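Local structure of XPF endonuclease (Aeropyrum pernix, 2BGW) at residues 84-89 and 117-122; 166-171 and 207-212. The protein is an XPF-family, structure-specific endonuclease that binds magnesium and probably cuts DNA during nucleotide excision repair. All blocks are in the same frame, centred on the assembly; numbering follows the deposited sequence.

How the contacts relate
Contact 1 comes first along the chain and closes before contact 2 opens, so the two are built in series. It pairs strands 81-87 and 116-120 at one edge of the mixed sheet in the ERCC4 nuclease domain, whereas contact 2 sets the loop between helices 155-165 and 172-182 against helix 204-215. They share no strand or helix. The centres of contact 1 and contact 2 are about 38 Å apart, on opposite sides of the chain's centre; the nearest atoms of contact 1 and contact 2 are about 19 Å apart. One thus belongs to the magnesium-binding nuclease domain, the other to the helix-hairpin-helix domain, whose loop holds DNA phosphates. Both also touch the second subunit, so each domain takes part in the dimer.

Contact 1: residues 84-89 and 117-122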
# COMPACT_ATOMS: atom_id res chain seq x y z
N ILE A 84 0.57 -0.31 5.45
CA ILE A 84 1.68 -0.86 6.24
C ILE A 84 1.16 -1.12 7.62
O ILE A 84 0.59 -0.23 8.25
CB ILE A 84 2.86 0.08 6.34
CG1 ILE A 84 3.56 0.16 4.98
CG2 ILE A 84 3.80 -0.45 7.40
CD1 ILE A 84 4.36 1.40 4.77
N ILE A 85 1.32 -2.35 8.06
CA ILE A 85 0.82 -2.73 9.36
C ILE A 85 1.99 -2.83 10.28
O ILE A 85 2.89 -3.65 10.07
CB ILE A 85 0.09 -4.10 9.34
CG1 ILE A 85 -1.29 -3.95 8.68
CG2 ILE A 85 -0.02 -4.66 10.77
CD1 ILE A 85 -1.90 -5.26 8.30
N VAL A 86 1.99 -2.00 11.32
CA VAL A 86 3.07 -2.04 12.28
C VAL A 86 2.68 -2.84 13.52
O VAL A 86 1.74 -2.51 14.26
CB VAL A 86 3.56 -0.65 12.62
CG1 VAL A 86 4.74 -0.75 13.56
CG2 VAL A 86 3.96 0.11 11.34
N GLU A 87 3.41 -3.93 13.70
CA GLU A 87 3.11 -4.91 14.73
C GLU A 87 3.99 -4.72 15.97
O GLU A 87 5.22 -4.91 15.92
CB GLU A 87 3.33 -6.30 14.13
CG GLU A 87 3.12 -7.48 15.05
CD GLU A 87 3.07 -8.76 14.26
OE1 GLU A 87 2.11 -8.90 13.45
OE2 GLU A 87 3.98 -9.62 14.42
N GLY A 88 3.35 -4.37 17.09
CA GLY A 88 4.06 -4.07 18.32
C GLY A 88 4.07 -2.57 18.56
O GLY A 88 3.61 -1.80 17.72
N PRO A 89 4.60 -2.14 19.71
CA PRO A 89 4.56 -0.74 20.09
C PRO A 89 5.24 0.14 19.08
O PRO A 89 6.33 -0.16 18.62
CB PRO A 89 5.33 -0.72 21.41
CG PRO A 89 5.12 -2.08 21.94
CD PRO A 89 5.27 -2.94 20.74
N LEU A 117 -1.50 3.44 7.53
CA LEU A 117 -0.85 2.73 8.64
C LEU A 117 -1.88 2.14 9.53
O LEU A 117 -2.91 2.76 9.77
CB LEU A 117 0.01 3.66 9.47
CG LEU A 117 1.22 4.27 8.76
CD1 LEU A 117 1.77 5.41 9.59
CD2 LEU A 117 2.32 3.24 8.45
N MET A 118 -1.63 0.91 9.99
CA MET A 118 -2.40 0.32 11.07
C MET A 118 -1.37 -0.11 12.09
O MET A 118 -0.33 -0.66 11.72
CB MET A 118 -3.15 -0.93 10.61
CG MET A 118 -4.09 -0.76 9.45
SD MET A 118 -5.84 -0.45 9.82
CE MET A 118 -6.03 -1.28 11.38
N ASN A 119 -1.65 0.11 13.37
CA ASN A 119 -0.80 -0.46 14.40
C ASN A 119 -1.44 -1.69 15.04
O ASN A 119 -2.54 -1.60 15.55
CB ASN A 119 -0.42 0.60 15.47
CG ASN A 119 0.56 0.04 16.53
OD1 ASN A 119 0.31 0.09 17.74
ND2 ASN A 119 1.67 -0.53 16.06
N THR A 120 -0.79 -2.85 14.99
CA THR A 120 -1.34 -4.01 15.70
C THR A 120 -0.48 -4.38 16.95
O THR A 120 0.67 -3.95 17.08
CB THR A 120 -1.49 -5.25 14.76
OG1 THR A 120 -0.21 -5.72 14.36
CG2 THR A 120 -2.26 -4.91 13.53
N MET A 121 -1.02 -5.17 17.86
CA MET A 121 -0.24 -5.55 19.03
C MET A 121 0.61 -6.78 18.90
O MET A 121 1.68 -6.86 19.49
CB MET A 121 -1.12 -5.64 20.26
CG MET A 121 -1.41 -4.24 20.68
SD MET A 121 -2.39 -4.04 22.13
CE MET A 121 -1.27 -4.53 23.46
N ASP A 122 0.14 -7.74 18.12
CA ASP A 122 0.78 -9.02 17.97
C ASP A 122 0.34 -9.50 16.62
O ASP A 122 -0.54 -8.88 16.04
CB ASP A 122 0.29 -10.00 19.04
CG ASP A 122 -1.15 -9.75 19.46
OD1 ASP A 122 -1.40 -9.75 20.68
OD2 ASP A 122 -2.05 -9.54 18.61
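Strands 84-87 and 117-120 run parallel in register, their short axes inclined by 23°. Four backbone hydrogen bonds join them in relay: Met118 N to Ile84 O, Val86 N to Met118 O, Thr120 N to Val86 O and Gly88 N to Thr120 O. The bond from Val86 N is almost in line with the carbonyl bond of Met118, whereas Thr120 N stands above the carbonyl plane of Val86.

The buried side chains form the closely packed part. Ile84 and Leu117 run alongside each other, CB of Ile84 3.8 Å from CD2 of Leu117; on the same face Val86 packs on Ser56 and Phe59 of helix 56-65. The opposite face lies under helix 123-137, and here the beta-branched Ile85 and Thr120 suit an extended strand and meet through their CG2 atoms at 3.6 Å. Thr120 OG1, turned between its backbone N and carbonyl carbon (chi1 67°), hydrogen-bonds Thr126 OG1, as does Glu87 OE1. Glu87 OE2 forms a salt bridge with Arg53 of the magnesium site, so the buried carboxylate is well satisfied.

The strands belong to a beta-alpha-beta unit, linked through helix 99-112, in a nuclease domain of the PD-(D/E)XK clan. At this sheet edge, Leu117 packs on Met118 of the second subunit and its O accepts from Gln110 NE2 of that subunit.

The backbones stay paired as far as Gly88, but there the side chains disengage: Pro89 makes no contact across the pair, and Met121 and Asp122 point away. The backbone angles of Gly88 (phi 105°) would press a CB against Glu87 O. Asn119 ND2 reaches Gly88 O in a nearly straight 2.9 Å bond, in both amide and carbonyl planes. An alanine here would remove that bond and would probably loosen the hold on the chain leaving the strand at Gly88. Past the strand end, Asp122 N-caps helix 123-137, its OD2 accepting from Gly125 N.

Contact 2: residues 166-171 and 207-212; sequences SFPGIG and AEEIKK. With nucleotides of chain C.
Ile210 carries the contact, set across the hairpin loop at about a right angle to Phe167 and Ile170. Its CG2, anti to the backbone N, touches CE2 of Phe167 at 4.0 Å, while the other branch carries CD1 to CD1 of Ile170 at 3.8 Å; a beta-branched residue can thus serve two neighbours at once. Beside it, Glu209 bends at chi2 so that OE2 passes 3.9 Å from CG of Pro168. On the loop's DNA side, Gly169 N donates to OP1 of DG14 of chain C at 3.0 Å, and Gly171 N makes a weak bond to OP1 of DT13 of chain C. Glycine suits both places: Gly169 has a positive phi, and a CB on Gly171, the N-cap of helix 172-182, would collide with the DT13 O5'.

Further out, Ile196 backs Ile210, and Ala175 and Ile178 hold Ile170. In the second subunit, Trp159 packs on Pro168 and Glu209, and Ser154 OG hydrogen-bonds Glu209 OE2.

The loop is the hairpin of the first motif (162-181), its backbone N-H groups binding phosphate as in helix-hairpin-helix motifs generally; apolar packing on helix 204-215 of the second motif joins the two in a tandem (HhH)2 domain.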
# COMPACT_ATOMS: atom_id res chain seq x y z
N SER A 166 6.45 -1.16 -15.28
CA SER A 166 7.83 -0.81 -15.48
C SER A 166 8.09 -0.02 -16.77
O SER A 166 9.15 0.54 -16.95
CB SER A 166 8.72 -2.07 -15.42
OG SER A 166 8.50 -2.91 -16.54
N PHE A 167 7.11 0.04 -17.66
CA PHE A 167 7.23 0.85 -18.87
C PHE A 167 6.98 2.32 -18.56
O PHE A 167 6.21 2.66 -17.64
CB PHE A 167 6.24 0.40 -19.93
CG PHE A 167 6.69 -0.81 -20.73
CD1 PHE A 167 6.68 -2.10 -20.16
CD2 PHE A 167 7.10 -0.67 -22.05
CE1 PHE A 167 7.09 -3.22 -20.90
CE2 PHE A 167 7.50 -1.79 -22.81
CZ PHE A 167 7.49 -3.06 -22.22
N PRO A 168 7.64 3.21 -19.33
CA PRO A 168 7.35 4.62 -19.23
C PRO A 168 5.92 4.84 -19.68
O PRO A 168 5.45 4.08 -20.51
CB PRO A 168 8.31 5.23 -20.24
CG PRO A 168 9.38 4.21 -20.41
CD PRO A 168 8.67 2.94 -20.34
N GLY A 169 5.22 5.83 -19.12
CA GLY A 169 3.83 6.10 -19.48
C GLY A 169 2.85 5.09 -18.91
O GLY A 169 1.69 5.40 -18.70
N ILE A 170 3.31 3.86 -18.67
CA ILE A 170 2.42 2.84 -18.13
C ILE A 170 2.42 2.76 -16.58
O ILE A 170 3.41 2.31 -15.95
CB ILE A 170 2.73 1.46 -18.73
CG1 ILE A 170 2.62 1.54 -20.26
CG2 ILE A 170 1.79 0.42 -18.16
CD1 ILE A 170 2.92 0.21 -20.95
N GLY A 171 1.31 3.21 -16.00
CA GLY A 171 1.10 3.14 -14.55
C GLY A 171 0.05 2.15 -14.09
O GLY A 171 -0.14 1.12 -14.73
N ALA A 207 2.93 5.47 -27.19
CA ALA A 207 2.90 4.25 -27.99
C ALA A 207 4.23 4.07 -28.70
O ALA A 207 4.82 2.99 -28.65
CB ALA A 207 1.74 4.30 -28.99
N GLU A 208 4.71 5.15 -29.33
CA GLU A 208 6.01 5.17 -30.01
C GLU A 208 7.09 4.72 -29.04
O GLU A 208 7.85 3.80 -29.33
CB GLU A 208 6.34 6.57 -30.59
N GLU A 209 7.13 5.35 -27.87
CA GLU A 209 8.12 5.02 -26.86
C GLU A 209 8.12 3.50 -26.54
O GLU A 209 9.19 2.86 -26.45
CB GLU A 209 7.91 5.90 -25.60
CG GLU A 209 8.76 5.56 -24.35
CD GLU A 209 10.24 5.82 -24.54
OE1 GLU A 209 10.71 5.87 -25.70
OE2 GLU A 209 10.96 5.98 -23.53
N ILE A 210 6.91 2.95 -26.41
CA ILE A 210 6.73 1.56 -25.99
C ILE A 210 7.26 0.65 -27.08
O ILE A 210 8.15 -0.21 -26.83
CB ILE A 210 5.25 1.23 -25.68
CG1 ILE A 210 4.81 1.92 -24.38
CG2 ILE A 210 5.05 -0.27 -25.57
CD1 ILE A 210 3.31 2.02 -24.22
N LYS A 211 6.73 0.86 -28.29
CA LYS A 211 7.16 0.12 -29.47
C LYS A 211 8.67 0.21 -29.60
O LYS A 211 9.33 -0.83 -29.63
CB LYS A 211 6.45 0.63 -30.72
CG LYS A 211 5.02 0.09 -30.89
CD LYS A 211 4.87 -1.20 -31.80
CE LYS A 211 6.05 -2.19 -31.75
NZ LYS A 211 5.57 -3.58 -31.73
N LYS A 212 9.22 1.43 -29.61
CA LYS A 212 10.66 1.61 -29.77
C LYS A 212 11.38 0.76 -28.74
O LYS A 212 12.36 0.11 -29.09
CB LYS A 212 11.10 3.08 -29.73
P DT C 13 -1.64 5.25 -15.09
OP1 DT C 13 -1.44 4.07 -15.97
OP2 DT C 13 -2.14 5.00 -13.73
O5' DT C 13 -0.32 6.16 -15.00
C5' DT C 13 0.35 6.70 -16.15
C4' DT C 13 1.62 7.46 -15.76
O4' DT C 13 1.37 8.57 -14.84
C3' DT C 13 2.67 6.61 -15.07
O3' DT C 13 3.89 7.06 -15.60
C2' DT C 13 2.46 6.92 -13.57
C1' DT C 13 2.03 8.39 -13.58
N1 DT C 13 1.07 8.96 -12.53
C2 DT C 13 1.32 10.19 -11.92
O2 DT C 13 2.31 10.86 -12.10
N3 DT C 13 0.39 10.64 -11.04
C4 DT C 13 -0.80 10.05 -10.71
O4 DT C 13 -1.57 10.57 -9.90
C5 DT C 13 -1.04 8.78 -11.35
C7 DT C 13 -2.12 7.87 -10.84
C6 DT C 13 -0.12 8.32 -12.23
P DG C 14 5.26 6.25 -15.42
OP1 DG C 14 6.19 6.75 -16.46
OP2 DG C 14 5.06 4.76 -15.32
O5' DG C 14 5.76 6.89 -14.06
C5' DG C 14 5.86 8.31 -14.00
C4' DG C 14 6.40 8.76 -12.66
O4' DG C 14 5.27 9.04 -11.78
C3' DG C 14 7.27 7.75 -11.92
O3' DG C 14 8.32 8.50 -11.31
C2' DG C 14 6.28 7.09 -10.94
C1' DG C 14 5.38 8.28 -10.59
N9 DG C 14 4.03 8.05 -10.06
C8 DG C 14 3.23 6.94 -10.19
N7 DG C 14 2.07 7.06 -9.59
C5 DG C 14 2.09 8.32 -9.02
C6 DG C 14 1.12 9.02 -8.24
O6 DG C 14 -0.01 8.67 -7.86
N1 DG C 14 1.55 10.28 -7.85
C2 DG C 14 2.75 10.81 -8.17
N2 DG C 14 2.93 12.04 -7.69
N3 DG C 14 3.68 10.18 -8.89
C4 DG C 14 3.29 8.94 -9.30